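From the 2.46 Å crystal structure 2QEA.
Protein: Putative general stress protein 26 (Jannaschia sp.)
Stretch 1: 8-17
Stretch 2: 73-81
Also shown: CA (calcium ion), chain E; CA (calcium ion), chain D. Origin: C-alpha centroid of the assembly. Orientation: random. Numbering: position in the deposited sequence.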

# COMPACT_ATOMS: atom_id res chain seq x y z
N GLU A 8 10.31 -15.17 -3.26
CA GLU A 8 10.79 -13.88 -2.75
C GLU A 8 9.66 -13.00 -2.18
O GLU A 8 9.92 -12.19 -1.28
CB GLU A 8 11.56 -13.12 -3.85
CG GLU A 8 12.35 -11.88 -3.40
CD GLU A 8 13.49 -12.18 -2.43
OE1 GLU A 8 13.85 -13.35 -2.23
OE2 GLU A 8 14.06 -11.22 -1.88
N PHE A 9 8.45 -13.13 -2.72
CA PHE A 9 7.27 -12.42 -2.19
C PHE A 9 7.01 -12.85 -0.73
O PHE A 9 6.91 -12.00 0.15
CB PHE A 9 6.02 -12.64 -3.08
CG PHE A 9 4.72 -12.27 -2.41
CD1 PHE A 9 4.26 -10.95 -2.41
CD2 PHE A 9 3.96 -13.25 -1.76
CE1 PHE A 9 3.05 -10.61 -1.78
CE2 PHE A 9 2.76 -12.93 -1.12
CZ PHE A 9 2.30 -11.61 -1.13
N TRP A 10 6.92 -14.17 -0.51
CA TRP A 10 6.72 -14.74 0.84
C TRP A 10 7.92 -14.47 1.76
O TRP A 10 7.75 -14.30 2.97
CB TRP A 10 6.47 -16.25 0.80
CG TRP A 10 5.22 -16.63 0.09
CD1 TRP A 10 5.13 -17.26 -1.12
CD2 TRP A 10 3.88 -16.39 0.52
NE1 TRP A 10 3.81 -17.45 -1.46
CE2 TRP A 10 3.02 -16.92 -0.47
CE3 TRP A 10 3.32 -15.79 1.66
CZ2 TRP A 10 1.62 -16.86 -0.36
CZ3 TRP A 10 1.92 -15.73 1.77
CH2 TRP A 10 1.09 -16.26 0.76
N ASP A 11 9.11 -14.44 1.16
CA ASP A 11 10.36 -14.15 1.86
C ASP A 11 10.30 -12.75 2.50
O ASP A 11 10.59 -12.62 3.69
CB ASP A 11 11.54 -14.25 0.88
CG ASP A 11 12.90 -14.23 1.55
OD1 ASP A 11 13.01 -14.17 2.79
OD2 ASP A 11 13.91 -14.29 0.82
N ARG A 12 9.90 -11.75 1.73
CA ARG A 12 9.85 -10.36 2.21
C ARG A 12 8.57 -9.94 2.93
O ARG A 12 8.62 -9.01 3.75
CB ARG A 12 10.12 -9.40 1.05
CG ARG A 12 11.50 -9.59 0.48
CD ARG A 12 11.75 -8.59 -0.59
NE ARG A 12 13.09 -8.73 -1.18
CZ ARG A 12 13.54 -8.00 -2.20
NH1 ARG A 12 12.80 -7.04 -2.74
NH2 ARG A 12 14.77 -8.23 -2.66
N LEU A 13 7.45 -10.62 2.66
CA LEU A 13 6.14 -10.29 3.29
C LEU A 13 6.12 -10.34 4.83
O LEU A 13 5.33 -9.63 5.45
CB LEU A 13 5.01 -11.16 2.70
CG LEU A 13 3.56 -10.90 3.13
CD1 LEU A 13 3.16 -9.46 2.90
CD2 LEU A 13 2.62 -11.83 2.38
N GLU A 14 6.98 -11.17 5.42
CA GLU A 14 7.13 -11.29 6.88
C GLU A 14 7.48 -9.98 7.58
O GLU A 14 6.91 -9.66 8.62
CB GLU A 14 8.25 -12.26 7.23
CG GLU A 14 7.98 -13.69 6.87
CD GLU A 14 9.16 -14.55 7.20
OE1 GLU A 14 10.28 -14.25 6.72
OE2 GLU A 14 8.99 -15.55 7.92
N ASP A 15 8.43 -9.25 6.99
CA ASP A 15 8.88 -7.95 7.52
C ASP A 15 7.95 -6.76 7.17
O ASP A 15 8.21 -5.64 7.62
CB ASP A 15 10.31 -7.65 7.06
CG ASP A 15 11.35 -8.60 7.67
OD1 ASP A 15 10.98 -9.71 8.12
OD2 ASP A 15 12.54 -8.24 7.67
N VAL A 16 6.89 -6.99 6.38
CA VAL A 16 5.92 -5.96 6.01
C VAL A 16 4.94 -5.80 7.19
O VAL A 16 4.17 -6.72 7.49
CB VAL A 16 5.16 -6.31 4.71
CG1 VAL A 16 4.18 -5.22 4.33
CG2 VAL A 16 6.16 -6.53 3.56
N ARG A 17 4.99 -4.65 7.86
CA ARG A 17 4.15 -4.37 9.03
C ARG A 17 2.68 -4.13 8.70
O ARG A 17 1.80 -4.50 9.49
CB ARG A 17 4.69 -3.17 9.82
N GLY A 73 10.85 -0.05 2.62
CA GLY A 73 11.90 -0.67 3.44
C GLY A 73 12.31 -2.05 2.95
O GLY A 73 13.50 -2.37 2.92
N GLU A 74 11.31 -2.85 2.55
CA GLU A 74 11.51 -4.19 1.98
C GLU A 74 11.55 -4.21 0.45
O GLU A 74 12.09 -5.15 -0.12
CB GLU A 74 10.43 -5.15 2.50
CG GLU A 74 10.50 -5.41 4.00
CD GLU A 74 11.80 -6.10 4.42
OE1 GLU A 74 12.13 -7.16 3.83
OE2 GLU A 74 12.48 -5.59 5.33
N GLY A 75 10.99 -3.19 -0.20
CA GLY A 75 10.93 -3.13 -1.66
C GLY A 75 9.99 -4.17 -2.23
O GLY A 75 10.30 -4.77 -3.27
N LEU A 76 8.87 -4.41 -1.55
CA LEU A 76 7.84 -5.36 -1.95
C LEU A 76 6.57 -4.58 -2.24
O LEU A 76 6.05 -3.89 -1.35
CB LEU A 76 7.58 -6.39 -0.84
CG LEU A 76 6.53 -7.48 -1.11
CD1 LEU A 76 6.89 -8.31 -2.34
CD2 LEU A 76 6.39 -8.37 0.10
N TYR A 77 6.10 -4.66 -3.48
CA TYR A 77 4.88 -4.00 -3.94
C TYR A 77 4.05 -5.08 -4.61
O TYR A 77 4.58 -5.84 -5.43
CB TYR A 77 5.22 -2.86 -4.91
CG TYR A 77 6.29 -1.93 -4.40
CD1 TYR A 77 5.96 -0.81 -3.62
CD2 TYR A 77 7.65 -2.18 -4.65
CE1 TYR A 77 6.96 0.05 -3.13
CE2 TYR A 77 8.65 -1.33 -4.15
CZ TYR A 77 8.30 -0.22 -3.40
OH TYR A 77 9.28 0.62 -2.92
N ALA A 78 2.77 -5.18 -4.26
CA ALA A 78 1.91 -6.24 -4.79
C ALA A 78 0.42 -5.95 -4.67
O ALA A 78 -0.03 -5.52 -3.62
CB ALA A 78 2.22 -7.56 -4.09
N ASP A 79 -0.32 -6.17 -5.76
CA ASP A 79 -1.78 -6.08 -5.78
C ASP A 79 -2.20 -7.54 -5.97
O ASP A 79 -1.99 -8.10 -7.04
CB ASP A 79 -2.27 -5.19 -6.94
CG ASP A 79 -3.79 -5.04 -6.98
OD1 ASP A 79 -4.50 -5.51 -6.07
OD2 ASP A 79 -4.29 -4.43 -7.95
N LEU A 80 -2.79 -8.13 -4.92
CA LEU A 80 -3.15 -9.55 -4.90
C LEU A 80 -4.66 -9.81 -4.88
O LEU A 80 -5.37 -9.18 -4.11
CB LEU A 80 -2.58 -10.19 -3.64
CG LEU A 80 -1.09 -10.03 -3.34
CD1 LEU A 80 -0.81 -10.57 -1.96
CD2 LEU A 80 -0.23 -10.71 -4.39
N ASP A 81 -5.11 -10.74 -5.73
CA ASP A 81 -6.50 -11.24 -5.71
C ASP A 81 -6.44 -12.55 -4.95
O ASP A 81 -5.47 -13.31 -5.09
CB ASP A 81 -7.05 -11.48 -7.13
CG ASP A 81 -7.35 -10.20 -7.89
OD1 ASP A 81 -7.77 -9.19 -7.27
OD2 ASP A 81 -7.18 -10.20 -9.12
CA CA E . 12.05 -13.88 5.11
CA CA D . 11.44 -16.22 8.64
O HOH W 1 12.66 -11.88 6.79

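A helix laid across a β-strand commonly packs through apolar side chains, while charged residues can also contribute much of the covered surface; this contact is a compact example. The helix that includes residues 8 to 13 crosses the strand 76 to 81 at 114° between their N-to-C directions, with the axes 9.4 Å apart at closest approach. Within the helix, Leu 13 N donates to Phe 9 O at 2.9 Å; a type I turn from Leu 13 to Val 16 follows, with Val 16 N bonded to Leu 13 O at 3.2 Å. The backbones come nearest just before the strand, where the CA atoms of Arg 12 and Glu 74 lie 6.4 Å apart. Gly 75 follows with a positive phi of 68°, a conformation that favours glycine.

Strand side chains alternate, so Leu 76, Ala 78 and Leu 80 point toward the helix while Tyr 77 points away. Phe 9 exploits this periodicity. Its CA-to-CB bond runs sideways, but its ring reaches all three residues: CD1 is 3.7 Å from Leu 76 CD1, CE1 is 3.9 Å from Ala 78 CB, and CZ is 3.4 Å from Leu 80 CD1. Leu 76 also serves the turn, its CD2 lying 4.1 Å from Leu 13 CB and 3.9 Å from Val 16 CG2.

Polar groups gather around Glu 74. Arg 12 extends past it, placing NH1 3.3 Å from Glu 74 O and 3.4 Å from Gly 75 O, while its NE forms a salt bridge with Glu 8 OE2 at 2.8 Å, one helical turn back. Less favourably, Asp 15 OD2 and Glu 74 OE2, both acidic, approach to 3.5 Å. The other carboxylate oxygen of Asp 15, OD1, accepts a hydrogen bond at 3.0 Å from water 1, which also binds the chain E calcium ion.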